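PDB 3WZ2: proteasome assembly chaperone family protein from Pyrococcus furiosus DSM 3638, which probably acts as a chaperone in proteasome assembly, being an archaeal homologue of the proteasome-assembly chaperones. Local coordinates for residues Glu18-Ile23 with Lys106-Glu111; Pro70-Tyr75 with Ala85-Pro90; Lys112-Ala117 with Lys200-Asn205; Lys141-Leu146 with Lys173-Leu178. One frame throughout, in Å; residues are numbered along the deposited sequence.

Contact 1 (Glu18-Ile23 with Lys106-Glu111); sequences ENAIFI and KKVNAE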
loop_
_atom_site.group_PDB
_atom_site.type_symbol
_atom_site.label_atom_id
_atom_site.label_comp_id
_atom_site.label_asym_id
_atom_site.label_seq_id
_atom_site.Cartn_x
_atom_site.Cartn_y
_atom_site.Cartn_z
ATOM N N GLU B 18 31.739 14.827 -18.961
ATOM C CA GLU B 18 31.338 15.087 -20.357
ATOM C C GLU B 18 31.720 13.868 -21.194
ATOM O O GLU B 18 32.803 13.302 -20.996
ATOM C CB GLU B 18 31.992 16.376 -20.889
ATOM C CG GLU B 18 31.335 16.941 -22.168
ATOM C CD GLU B 18 29.934 17.506 -21.951
ATOM O OE1 GLU B 18 29.487 17.680 -20.793
ATOM O OE2 GLU B 18 29.240 17.776 -22.952
ATOM N N ASN B 19 30.830 13.455 -22.109
ATOM C CA ASN B 19 31.098 12.338 -23.030
ATOM C C ASN B 19 31.389 10.980 -22.342
ATOM O O ASN B 19 32.185 10.150 -22.787
ATOM C CB ASN B 19 32.205 12.708 -24.040
ATOM C CG ASN B 19 31.875 14.028 -24.823
ATOM O OD1 ASN B 19 30.734 14.314 -25.216
ATOM N ND2 ASN B 19 32.883 14.841 -24.985
ATOM N N ALA B 20 30.743 10.809 -21.219
ATOM C CA ALA B 20 30.909 9.617 -20.398
ATOM C C ALA B 20 30.683 8.354 -21.199
ATOM O O ALA B 20 29.797 8.273 -22.078
ATOM C CB ALA B 20 29.938 9.680 -19.231
ATOM N N ILE B 21 31.492 7.355 -20.907
ATOM C CA ILE B 21 31.142 5.982 -21.166
ATOM C C ILE B 21 30.608 5.391 -19.886
ATOM O O ILE B 21 31.337 5.260 -18.893
ATOM C CB ILE B 21 32.353 5.211 -21.688
ATOM C CG1 ILE B 21 32.758 5.775 -23.055
ATOM C CG2 ILE B 21 32.046 3.720 -21.793
ATOM C CD1 ILE B 21 34.171 5.408 -23.469
ATOM N N PHE B 22 29.317 5.034 -19.908
ATOM C CA PHE B 22 28.603 4.611 -18.707
ATOM C C PHE B 22 28.357 3.139 -18.782
ATOM O O PHE B 22 27.748 2.661 -19.747
ATOM C CB PHE B 22 27.265 5.322 -18.626
ATOM C CG PHE B 22 26.492 5.019 -17.380
ATOM C CD1 PHE B 22 26.625 5.815 -16.273
ATOM C CD2 PHE B 22 25.595 3.980 -17.338
ATOM C CE1 PHE B 22 25.890 5.563 -15.123
ATOM C CE2 PHE B 22 24.851 3.724 -16.200
ATOM C CZ PHE B 22 24.997 4.519 -15.094
ATOM N N ILE B 23 28.826 2.420 -17.776
ATOM C CA ILE B 23 28.699 0.977 -17.749
ATOM C C ILE B 23 27.860 0.568 -16.565
ATOM O O ILE B 23 28.166 0.952 -15.440
ATOM C CB ILE B 23 30.072 0.340 -17.611
ATOM C CG1 ILE B 23 30.917 0.718 -18.825
ATOM C CG2 ILE B 23 29.951 -1.165 -17.489
ATOM C CD1 ILE B 23 32.389 0.486 -18.600
ATOM N N LYS B 106 21.904 12.025 -20.990
ATOM C CA LYS B 106 21.497 13.086 -21.919
ATOM C C LYS B 106 22.232 14.403 -21.663
ATOM O O LYS B 106 22.796 14.979 -22.552
ATOM C CB LYS B 106 20.008 13.359 -21.798
ATOM C CG LYS B 106 19.250 12.876 -22.994
ATOM C CD LYS B 106 18.042 13.696 -23.363
ATOM C CE LYS B 106 17.847 13.697 -24.891
ATOM N NZ LYS B 106 16.834 14.675 -25.358
ATOM N N LYS B 107 22.141 14.876 -20.436
ATOM C CA LYS B 107 22.704 16.124 -20.024
ATOM C C LYS B 107 24.197 16.220 -20.356
ATOM O O LYS B 107 24.652 17.271 -20.760
ATOM C CB LYS B 107 22.518 16.302 -18.523
ATOM C CG LYS B 107 22.633 17.730 -18.030
ATOM C CD LYS B 107 23.184 17.804 -16.609
ATOM C CE LYS B 107 22.391 16.981 -15.595
ATOM N NZ LYS B 107 23.091 16.947 -14.265
ATOM N N VAL B 108 24.964 15.150 -20.133
ATOM C CA VAL B 108 26.400 15.224 -20.311
ATOM C C VAL B 108 26.813 14.755 -21.705
ATOM O O VAL B 108 27.987 14.637 -21.976
ATOM C CB VAL B 108 27.161 14.421 -19.227
ATOM C CG1 VAL B 108 26.745 14.881 -17.840
ATOM C CG2 VAL B 108 26.975 12.901 -19.364
ATOM N N ASN B 109 25.847 14.422 -22.561
ATOM C CA ASN B 109 26.115 13.894 -23.891
ATOM C C ASN B 109 27.005 12.671 -23.869
ATOM O O ASN B 109 28.016 12.602 -24.569
ATOM C CB ASN B 109 26.694 14.973 -24.795
ATOM C CG ASN B 109 25.845 16.235 -24.773
ATOM O OD1 ASN B 109 24.695 16.241 -25.207
ATOM N ND2 ASN B 109 26.404 17.302 -24.251
ATOM N N ALA B 110 26.564 11.677 -23.108
ATOM C CA ALA B 110 27.275 10.421 -22.984
ATOM C C ALA B 110 27.571 9.851 -24.347
ATOM O O ALA B 110 26.752 9.899 -25.241
ATOM C CB ALA B 110 26.457 9.424 -22.165
ATOM N N GLU B 111 28.765 9.311 -24.501
ATOM C CA GLU B 111 29.175 8.674 -25.746
ATOM C C GLU B 111 28.594 7.256 -25.900
ATOM O O GLU B 111 28.204 6.855 -26.982
ATOM C CB GLU B 111 30.701 8.632 -25.748
ATOM C CG GLU B 111 31.350 8.170 -27.030
ATOM C CD GLU B 111 32.855 7.941 -26.842
ATOM O OE1 GLU B 111 33.504 8.804 -26.189
ATOM O OE2 GLU B 111 33.370 6.902 -27.342
#

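Contact 2 (Pro70-Tyr75 with Ala85-Pro90); sequences PPLRFY and ADIFLP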
loop_
_atom_site.group_PDB
_atom_site.type_symbol
_atom_site.label_atom_id
_atom_site.label_comp_id
_atom_site.label_asym_id
_atom_site.label_seq_id
_atom_site.Cartn_x
_atom_site.Cartn_y
_atom_site.Cartn_z
ATOM N N PRO B 70 27.650 3.902 0.219
ATOM C CA PRO B 70 26.243 3.576 0.069
ATOM C C PRO B 70 26.063 2.399 -0.860
ATOM O O PRO B 70 26.969 2.050 -1.602
ATOM C CB PRO B 70 25.645 4.860 -0.512
ATOM C CG PRO B 70 26.758 5.434 -1.296
ATOM C CD PRO B 70 28.048 5.012 -0.662
ATOM N N PRO B 71 24.905 1.760 -0.792
ATOM C CA PRO B 71 24.706 0.521 -1.516
ATOM C C PRO B 71 24.531 0.687 -3.006
ATOM O O PRO B 71 24.753 -0.281 -3.725
ATOM C CB PRO B 71 23.428 -0.067 -0.881
ATOM C CG PRO B 71 22.738 1.083 -0.269
ATOM C CD PRO B 71 23.795 2.071 0.116
ATOM N N LEU B 72 24.132 1.872 -3.477
ATOM C CA LEU B 72 24.037 2.132 -4.919
ATOM C C LEU B 72 24.999 3.230 -5.281
ATOM O O LEU B 72 24.832 4.361 -4.853
ATOM C CB LEU B 72 22.622 2.554 -5.305
ATOM C CG LEU B 72 21.718 1.417 -5.708
ATOM C CD1 LEU B 72 21.379 0.521 -4.525
ATOM C CD2 LEU B 72 20.446 1.969 -6.326
ATOM N N ARG B 73 26.063 2.875 -5.968
ATOM C CA ARG B 73 27.174 3.782 -6.103
ATOM C C ARG B 73 27.698 3.808 -7.541
ATOM O O ARG B 73 27.437 2.901 -8.324
ATOM C CB ARG B 73 28.316 3.502 -5.093
ATOM C CG ARG B 73 28.637 2.069 -4.888
ATOM C CD ARG B 73 29.583 1.819 -3.710
ATOM N NE ARG B 73 30.041 0.451 -3.855
ATOM C CZ ARG B 73 29.331 -0.601 -3.534
ATOM N NH1 ARG B 73 28.124 -0.460 -2.988
ATOM N NH2 ARG B 73 29.843 -1.805 -3.696
ATOM N N PHE B 74 28.415 4.881 -7.843
ATOM C CA PHE B 74 29.066 5.098 -9.129
ATOM C C PHE B 74 30.549 5.265 -8.915
ATOM O O PHE B 74 30.977 6.042 -8.054
ATOM C CB PHE B 74 28.516 6.353 -9.791
ATOM C CG PHE B 74 27.038 6.292 -10.024
ATOM C CD1 PHE B 74 26.526 5.571 -11.075
ATOM C CD2 PHE B 74 26.155 6.940 -9.164
ATOM C CE1 PHE B 74 25.162 5.499 -11.284
ATOM C CE2 PHE B 74 24.782 6.868 -9.374
ATOM C CZ PHE B 74 24.287 6.127 -10.431
ATOM N N TYR B 75 31.331 4.517 -9.694
ATOM C CA TYR B 75 32.767 4.643 -9.721
ATOM C C TYR B 75 33.188 5.288 -11.007
ATOM O O TYR B 75 32.495 5.185 -12.025
ATOM C CB TYR B 75 33.404 3.267 -9.600
ATOM C CG TYR B 75 33.218 2.614 -8.256
ATOM C CD1 TYR B 75 34.075 2.909 -7.199
ATOM C CD2 TYR B 75 32.202 1.730 -8.037
ATOM C CE1 TYR B 75 33.920 2.333 -5.958
ATOM C CE2 TYR B 75 32.031 1.132 -6.791
ATOM C CZ TYR B 75 32.894 1.452 -5.760
ATOM O OH TYR B 75 32.716 0.855 -4.549
ATOM N N ALA B 85 25.137 -1.860 -7.777
ATOM C CA ALA B 85 24.182 -1.941 -6.701
ATOM C C ALA B 85 24.373 -3.213 -5.891
ATOM O O ALA B 85 24.436 -4.294 -6.455
ATOM C CB ALA B 85 22.762 -1.900 -7.261
ATOM N N ASP B 86 24.362 -3.096 -4.571
ATOM C CA ASP B 86 24.454 -4.248 -3.707
ATOM C C ASP B 86 23.120 -4.771 -3.182
ATOM O O ASP B 86 23.105 -5.752 -2.459
ATOM C CB ASP B 86 25.428 -3.949 -2.567
ATOM C CG ASP B 86 26.900 -3.964 -3.044
ATOM O OD1 ASP B 86 27.239 -4.809 -3.889
ATOM O OD2 ASP B 86 27.704 -3.106 -2.615
ATOM N N ILE B 87 22.008 -4.181 -3.606
ATOM C CA ILE B 87 20.681 -4.652 -3.218
ATOM C C ILE B 87 19.844 -4.794 -4.492
ATOM O O ILE B 87 20.115 -4.134 -5.495
ATOM C CB ILE B 87 20.032 -3.691 -2.199
ATOM C CG1 ILE B 87 20.090 -2.275 -2.714
ATOM C CG2 ILE B 87 20.832 -3.718 -0.905
ATOM C CD1 ILE B 87 19.278 -1.305 -1.888
ATOM N N PHE B 88 18.869 -5.686 -4.479
ATOM C CA PHE B 88 18.052 -5.934 -5.687
ATOM C C PHE B 88 16.755 -5.230 -5.367
ATOM O O PHE B 88 16.107 -5.544 -4.404
ATOM C CB PHE B 88 17.875 -7.449 -6.051
ATOM C CG PHE B 88 17.052 -7.714 -7.340
ATOM C CD1 PHE B 88 17.675 -7.911 -8.585
ATOM C CD2 PHE B 88 15.644 -7.822 -7.292
ATOM C CE1 PHE B 88 16.921 -8.173 -9.736
ATOM C CE2 PHE B 88 14.895 -8.072 -8.440
ATOM C CZ PHE B 88 15.530 -8.239 -9.663
ATOM N N LEU B 89 16.432 -4.241 -6.177
ATOM C CA LEU B 89 15.455 -3.248 -5.850
ATOM C C LEU B 89 14.141 -3.562 -6.536
ATOM O O LEU B 89 14.107 -4.278 -7.512
ATOM C CB LEU B 89 15.965 -1.881 -6.294
ATOM C CG LEU B 89 17.095 -1.321 -5.417
ATOM C CD1 LEU B 89 17.509 0.034 -5.896
ATOM C CD2 LEU B 89 16.667 -1.226 -3.948
ATOM N N PRO B 90 13.050 -3.016 -6.022
ATOM C CA PRO B 90 11.765 -3.273 -6.663
ATOM C C PRO B 90 11.588 -2.515 -7.978
ATOM O O PRO B 90 12.278 -1.511 -8.204
ATOM C CB PRO B 90 10.738 -2.792 -5.619
ATOM C CG PRO B 90 11.497 -1.875 -4.719
ATOM C CD PRO B 90 12.915 -2.374 -4.708
HETATM O O HOH W 1 29.684 -4.896 -4.350
#

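Contact 3 (Lys112-Ala117 with Lys200-Asn205); sequences KVISLA and KMLGLN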
loop_
_atom_site.group_PDB
_atom_site.type_symbol
_atom_site.label_atom_id
_atom_site.label_comp_id
_atom_site.label_asym_id
_atom_site.label_seq_id
_atom_site.Cartn_x
_atom_site.Cartn_y
_atom_site.Cartn_z
ATOM N N LYS B 112 28.556 6.496 -24.807
ATOM C CA LYS B 112 28.062 5.121 -24.819
ATOM C C LYS B 112 27.394 4.760 -23.495
ATOM O O LYS B 112 27.838 5.170 -22.442
ATOM C CB LYS B 112 29.198 4.117 -25.052
ATOM C CG LYS B 112 29.801 4.165 -26.422
ATOM C CD LYS B 112 30.827 3.072 -26.621
ATOM C CE LYS B 112 31.765 3.376 -27.785
ATOM N NZ LYS B 112 31.562 2.437 -28.908
ATOM N N VAL B 113 26.360 3.936 -23.582
ATOM C CA VAL B 113 25.700 3.364 -22.449
ATOM C C VAL B 113 25.727 1.872 -22.634
ATOM O O VAL B 113 25.103 1.346 -23.539
ATOM C CB VAL B 113 24.251 3.878 -22.362
ATOM C CG1 VAL B 113 23.615 3.477 -21.051
ATOM C CG2 VAL B 113 24.222 5.395 -22.499
ATOM N N ILE B 114 26.423 1.170 -21.749
ATOM C CA ILE B 114 26.670 -0.252 -21.928
ATOM C C ILE B 114 26.193 -0.966 -20.675
ATOM O O ILE B 114 26.701 -0.729 -19.589
ATOM C CB ILE B 114 28.174 -0.529 -22.127
ATOM C CG1 ILE B 114 28.707 0.194 -23.348
ATOM C CG2 ILE B 114 28.416 -2.015 -22.313
ATOM C CD1 ILE B 114 30.221 0.307 -23.416
ATOM N N SER B 115 25.244 -1.873 -20.830
ATOM C CA SER B 115 24.838 -2.733 -19.731
ATOM C C SER B 115 25.487 -4.107 -19.837
ATOM O O SER B 115 25.649 -4.651 -20.912
ATOM C CB SER B 115 23.293 -2.865 -19.726
ATOM O OG SER B 115 22.691 -1.615 -19.442
ATOM N N LEU B 116 25.895 -4.627 -18.697
ATOM C CA LEU B 116 26.465 -5.939 -18.581
ATOM C C LEU B 116 25.458 -6.837 -17.899
ATOM O O LEU B 116 24.998 -6.535 -16.799
ATOM C CB LEU B 116 27.723 -5.874 -17.720
ATOM C CG LEU B 116 28.721 -4.821 -18.140
ATOM C CD1 LEU B 116 29.923 -4.942 -17.237
ATOM C CD2 LEU B 116 29.109 -4.986 -19.603
ATOM N N ALA B 117 25.062 -7.894 -18.572
ATOM C CA ALA B 117 23.971 -8.740 -18.083
ATOM C C ALA B 117 24.311 -10.203 -18.283
ATOM O O ALA B 117 25.277 -10.542 -18.989
ATOM C CB ALA B 117 22.685 -8.404 -18.812
ATOM N N LYS B 200 37.730 -5.417 -25.248
ATOM C CA LYS B 200 37.912 -5.210 -26.683
ATOM C C LYS B 200 37.160 -4.023 -27.202
ATOM O O LYS B 200 37.652 -3.288 -28.026
ATOM C CB LYS B 200 37.427 -6.446 -27.423
ATOM C CG LYS B 200 38.539 -7.463 -27.285
ATOM C CD LYS B 200 38.107 -8.869 -27.406
ATOM C CE LYS B 200 39.305 -9.820 -27.252
ATOM N NZ LYS B 200 38.960 -11.192 -27.648
ATOM N N MET B 201 35.931 -3.893 -26.756
ATOM C CA MET B 201 35.057 -2.814 -27.202
ATOM C C MET B 201 35.642 -1.459 -26.796
ATOM O O MET B 201 35.512 -0.508 -27.522
ATOM C CB MET B 201 33.661 -3.040 -26.602
ATOM C CG MET B 201 32.623 -1.960 -26.786
ATOM S SD MET B 201 30.965 -2.588 -26.321
ATOM C CE MET B 201 29.997 -1.241 -26.995
ATOM N N LEU B 202 36.203 -1.345 -25.599
ATOM C CA LEU B 202 36.607 -0.046 -25.113
ATOM C C LEU B 202 38.121 0.162 -25.180
ATOM O O LEU B 202 38.608 1.209 -24.797
ATOM C CB LEU B 202 36.149 0.130 -23.667
ATOM C CG LEU B 202 34.652 0.096 -23.504
ATOM C CD1 LEU B 202 34.312 0.386 -22.058
ATOM C CD2 LEU B 202 33.985 1.108 -24.420
ATOM N N GLY B 203 38.856 -0.845 -25.649
ATOM C CA GLY B 203 40.315 -0.750 -25.774
ATOM C C GLY B 203 40.955 -0.619 -24.424
ATOM O O GLY B 203 41.802 0.238 -24.207
ATOM N N LEU B 204 40.516 -1.442 -23.494
ATOM C CA LEU B 204 41.139 -1.456 -22.194
ATOM C C LEU B 204 42.188 -2.543 -22.097
ATOM O O LEU B 204 42.380 -3.343 -23.036
ATOM C CB LEU B 204 40.079 -1.577 -21.117
ATOM C CG LEU B 204 39.036 -0.473 -21.157
ATOM C CD1 LEU B 204 37.956 -0.736 -20.121
ATOM C CD2 LEU B 204 39.722 0.874 -20.963
ATOM N N ASN B 205 42.927 -2.522 -20.999
ATOM C CA ASN B 205 43.960 -3.519 -20.792
ATOM C C ASN B 205 43.702 -4.285 -19.515
ATOM O O ASN B 205 44.609 -4.410 -18.700
ATOM C CB ASN B 205 45.354 -2.858 -20.783
ATOM C CG ASN B 205 45.697 -2.228 -22.123
ATOM O OD1 ASN B 205 45.528 -1.025 -22.314
ATOM N ND2 ASN B 205 46.173 -3.043 -23.061
#

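Contact 4 (Lys141-Leu146 with Lys173-Leu178); sequences KELESL and KSYVLL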
loop_
_atom_site.group_PDB
_atom_site.type_symbol
_atom_site.label_atom_id
_atom_site.label_comp_id
_atom_site.label_asym_id
_atom_site.label_seq_id
_atom_site.Cartn_x
_atom_site.Cartn_y
_atom_site.Cartn_z
ATOM N N LYS B 141 25.590 -2.916 -35.625
ATOM C CA LYS B 141 26.681 -3.061 -36.604
ATOM C C LYS B 141 28.018 -2.942 -35.926
ATOM O O LYS B 141 28.907 -3.711 -36.232
ATOM C CB LYS B 141 26.556 -2.058 -37.762
ATOM C CG LYS B 141 25.366 -2.386 -38.651
ATOM C CD LYS B 141 24.979 -1.350 -39.734
ATOM C CE LYS B 141 26.112 -0.996 -40.668
ATOM N NZ LYS B 141 25.601 -0.384 -41.928
ATOM N N GLU B 142 28.158 -2.010 -34.989
ATOM C CA GLU B 142 29.367 -1.953 -34.188
ATOM C C GLU B 142 29.666 -3.268 -33.480
ATOM O O GLU B 142 30.810 -3.716 -33.471
ATOM C CB GLU B 142 29.281 -0.881 -33.142
ATOM C CG GLU B 142 29.386 0.501 -33.707
ATOM C CD GLU B 142 29.145 1.553 -32.638
ATOM O OE1 GLU B 142 29.552 1.301 -31.458
ATOM O OE2 GLU B 142 28.547 2.592 -33.012
ATOM N N LEU B 143 28.654 -3.866 -32.873
ATOM C CA LEU B 143 28.856 -5.106 -32.161
ATOM C C LEU B 143 29.261 -6.221 -33.130
ATOM O O LEU B 143 30.135 -7.022 -32.788
ATOM C CB LEU B 143 27.618 -5.512 -31.353
ATOM C CG LEU B 143 27.332 -4.625 -30.126
ATOM C CD1 LEU B 143 25.872 -4.807 -29.680
ATOM C CD2 LEU B 143 28.281 -4.901 -28.972
ATOM N N GLU B 144 28.620 -6.272 -34.307
ATOM C CA GLU B 144 28.937 -7.273 -35.331
ATOM C C GLU B 144 30.368 -7.106 -35.825
ATOM O O GLU B 144 31.066 -8.067 -35.966
ATOM C CB GLU B 144 27.974 -7.197 -36.517
ATOM C CG GLU B 144 26.663 -7.913 -36.282
ATOM C CD GLU B 144 25.521 -7.526 -37.238
ATOM O OE1 GLU B 144 25.513 -6.427 -37.839
ATOM O OE2 GLU B 144 24.588 -8.348 -37.371
ATOM N N SER B 145 30.802 -5.877 -36.014
ATOM C CA SER B 145 32.198 -5.543 -36.310
ATOM C C SER B 145 33.226 -6.042 -35.279
ATOM O O SER B 145 34.391 -6.175 -35.606
ATOM C CB SER B 145 32.366 -4.021 -36.505
ATOM O OG SER B 145 32.718 -3.316 -35.291
ATOM N N LEU B 146 32.798 -6.294 -34.050
ATOM C CA LEU B 146 33.673 -6.868 -33.054
ATOM C C LEU B 146 33.559 -8.373 -32.974
ATOM O O LEU B 146 34.143 -8.971 -32.097
ATOM C CB LEU B 146 33.372 -6.283 -31.684
ATOM C CG LEU B 146 33.488 -4.782 -31.569
ATOM C CD1 LEU B 146 32.824 -4.329 -30.275
ATOM C CD2 LEU B 146 34.940 -4.323 -31.611
ATOM N N LYS B 173 23.759 6.158 -27.683
ATOM C CA LYS B 173 24.221 4.882 -28.183
ATOM C C LYS B 173 24.222 3.925 -27.026
ATOM O O LYS B 173 24.970 4.113 -26.064
ATOM C CB LYS B 173 25.636 5.026 -28.790
ATOM C CG LYS B 173 25.719 6.013 -29.942
ATOM C CD LYS B 173 27.138 6.392 -30.367
ATOM C CE LYS B 173 27.878 5.265 -31.059
ATOM N NZ LYS B 173 27.039 4.539 -32.059
ATOM N N SER B 174 23.374 2.908 -27.113
ATOM C CA SER B 174 23.170 1.962 -26.011
ATOM C C SER B 174 23.441 0.527 -26.477
ATOM O O SER B 174 23.238 0.174 -27.664
ATOM C CB SER B 174 21.796 2.113 -25.335
ATOM O OG SER B 174 20.737 1.649 -26.118
ATOM N N TYR B 175 23.968 -0.265 -25.546
ATOM C CA TYR B 175 24.312 -1.643 -25.777
ATOM C C TYR B 175 24.042 -2.470 -24.533
ATOM O O TYR B 175 24.139 -1.962 -23.416
ATOM C CB TYR B 175 25.784 -1.810 -26.110
ATOM C CG TYR B 175 26.402 -0.769 -27.029
ATOM C CD1 TYR B 175 26.584 0.512 -26.599
ATOM C CD2 TYR B 175 26.834 -1.083 -28.334
ATOM C CE1 TYR B 175 27.164 1.466 -27.406
ATOM C CE2 TYR B 175 27.434 -0.121 -29.157
ATOM C CZ TYR B 175 27.607 1.141 -28.664
ATOM O OH TYR B 175 28.177 2.097 -29.444
ATOM N N VAL B 176 23.722 -3.747 -24.733
ATOM C CA VAL B 176 23.840 -4.742 -23.681
ATOM C C VAL B 176 24.759 -5.893 -24.154
ATOM O O VAL B 176 24.614 -6.390 -25.253
ATOM C CB VAL B 176 22.466 -5.300 -23.292
ATOM C CG1 VAL B 176 22.561 -6.209 -22.071
ATOM C CG2 VAL B 176 21.461 -4.172 -23.019
ATOM N N LEU B 177 25.687 -6.291 -23.299
ATOM C CA LEU B 177 26.456 -7.517 -23.486
ATOM C C LEU B 177 25.889 -8.574 -22.553
ATOM O O LEU B 177 25.727 -8.300 -21.352
ATOM C CB LEU B 177 27.910 -7.263 -23.150
ATOM C CG LEU B 177 28.600 -6.164 -23.952
ATOM C CD1 LEU B 177 30.009 -5.956 -23.442
ATOM C CD2 LEU B 177 28.630 -6.548 -25.409
ATOM N N LEU B 178 25.538 -9.741 -23.114
ATOM C CA LEU B 178 24.926 -10.799 -22.354
ATOM C C LEU B 178 25.782 -12.050 -22.311
ATOM O O LEU B 178 25.973 -12.720 -23.329
ATOM C CB LEU B 178 23.579 -11.155 -22.946
ATOM C CG LEU B 178 22.582 -10.011 -22.945
ATOM C CD1 LEU B 178 22.362 -9.522 -24.352
ATOM C CD2 LEU B 178 21.287 -10.457 -22.375
#

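Contact 1 (Glu18-Ile23 with Lys106-Glu111)
Glu-111 and Asn-19, the two residues that lose most surface here, meet backbone to side chain. CB of Glu-111 rests 3.6 Å from the carbonyl O of Asn-19, and the chain, extended beyond CG, runs on past that carbonyl. Directly beside it the amide N of Glu-111 donates to O of Ala-20 at 2.8 Å, a bond bent to 137° at the hydrogen. The second backbone bond is straighter: N of Asn-19 reaches O of Val-108 at 3.1 Å. Two backbone hydrogen bonds thus clip the segments together, and they illustrate how a chain leaving a helix can be docked beside the entry to a strand. Asn-109, with positive phi, closes the helix in a Schellman motif, and its side chain pairs with Glu-18. The carboxylate of Glu-18 folds back over the Val-108 carbonyl, its CD 3.5 Å from that O, because the chain is bent at chi2 (69°). Its OE2 then takes the N-H of Asn-109 ND2 at 3.2 Å on the syn side; the donor lies 28° out of the carboxylate plane, and the two side chains run alongside each other. Besides these polar contacts, Ala-20 CB makes a loose apolar contact with Val-108 CG2 at 4.4 Å. The contact is structural packing at the point where helix 91-107 gives way to strand 112-120. Strand 21-24 sits between strands 80-85 and 112-120 in the mixed sheet, while Phe-22 and Ala-110 both pack on Leu-105 of helix 91-107.

Contact 2 (Pro70-Tyr75 with Ala85-Pro90)
Leu-72 is the main bump of this contact, and three side chains from 85-90 receive it. Its CG sits 3.8 Å from CB of Ala-85, the small partner in an antiparallel non-hydrogen-bonded pair, where a methyl leaves room for the branch. CD1 meets Ile-87 CG1 at 3.6 Å, the two chains crossing at about a right angle, and CD2 meets Leu-89 CD1 tip to tip at 3.5 Å. Ile-87 can turn CG1 this way because chi1 of 51° sets it between the backbone N and the carbonyl carbon. Pro-71 adds a looser touch on the same CG1, and its O accepts N of Asp-86 at 3.0 Å.

The polar half is a fork closing on one atom. Arg-73 NH1 and NH2 both bond Asp-86 OD2, each at 2.7 Å, with that oxygen lying practically in the guanidinium plane. Both approach from the same face of the carboxylate, whose plane is turned 41° from the guanidinium. Further bonds fix the rotation of the arginine: NH1 also donates to Pro-70 O, and NE donates to Tyr-75 OH at 2.8 Å. A water takes OD1 as its acceptor and receives a weak bond from NH2. A leucine in place of Arg-73 would probably leave the Asp-86 carboxylate without its cationic mate and the Tyr-75 hydroxyl without this donor. The pairing of strand 72-77 with strand 80-85 is that of a beta hairpin, here braced by a salt bridge where the second strand gives way to the loop leading into helix 91-107.

Contact 3 (Lys112-Ala117 with Lys200-Asn205)
A chi1 of 173° puts CG of Met-201 anti to the backbone N, and the chain stays extended beyond it, carrying the terminal methyl down from the helix toward the sheet. From the strand, Ile-114 answers with CG1 anti to the carbonyl carbon (chi1 -60°). The two side chains therefore meet tip to tip, CE of Met-201 lying 3.9 Å from CD1 of Ile-114. The same CD1 also receives CD2 of Leu-202, at 4.0 Å and again tip to tip, so one isoleucine methyl is shared by two consecutive residues of the last helical turn. Lys-112 contributes its aliphatic stem: CD approaches Leu-202 CD2 at 4.3 Å and Met-201 CE at a similar distance. No hydrogen bond joins the segments, a plain example of helix-on-sheet packing in which apolar tips meet where the nearest CA atoms are about 10 Å apart. Gly-203, with positive phi, ends the helix just after these residues. Helix 188-202 covers strand 112-120, with Leu-198 also packing on Ile-114 and Val-194 on Leu-116. The two flanking strands take part as well: Leu-202 touches Ile-21 and Ile-23 of strand 21-24, whereas Met-201 packs against Tyr-175 of strand 174-181.

Contact 4 (Lys141-Leu146 with Lys173-Leu178)
Helix 141-145 passes over strand 174-178 with the two axes 10.5 Å apart at closest approach and their N-to-C directions 42° apart, Leu-143 facing Tyr-175. Across that gap Glu-142 holds two partners with its two oxygens. OE1 accepts a hydrogen bond from OH of Tyr-175 at 2.6 Å on the syn side, with the carboxylate turned 53° from the ring. OE2 takes NZ of Lys-173, also at 2.6 Å and on the syn side, in a salt bridge where the side chains cross at about a right angle. Bends at chi3 (71°) and chi4 in the lysine curl its end back to the helix. This is the helix-on-sheet layering of an alpha/beta fold, with polar groups concentrated toward the start of the strand and apolar ones further along. An alanine at Glu-142 would probably leave the Tyr-175 hydroxyl without this acceptor and strip Lys-173 of one of its carboxylate partners. Beyond the charges, Leu-143 sets CG 4.0 Å from CD2 at the edge of the Tyr-175 ring and puts its own CD2 3.9 Å from CD2 of Leu-177. The lysine has further salt bridges to Glu-138 and Glu-139 of the same helix, and these acidic neighbours would be expected to favour its charged form. On the helix itself, Ser-145 OG donates to the carbonyl O of Glu-142 at 2.7 Å.

How the contacts relate
From the N terminus, the entry to strand 21-24 opens contact 1, which closes only after helix 91-107. Contact 2 opens and closes within that loop, as a hairpin; Phe-22 and Phe-74 pack where the two contacts touch. Strand 112-120 then opens contact 3, which closes at the end of helix 188-202, and contact 4 lies within this second loop. The two long loops follow in series, and none of the four contacts cross. Strands 21-24, 112-120 and 174-181 lie side by side, so backbone hydrogen bonds join contact 1 to contact 3 and contact 3 to contact 4. Contact 2, its centre about 25 Å from that of contact 4, ties down another part of the same sheet.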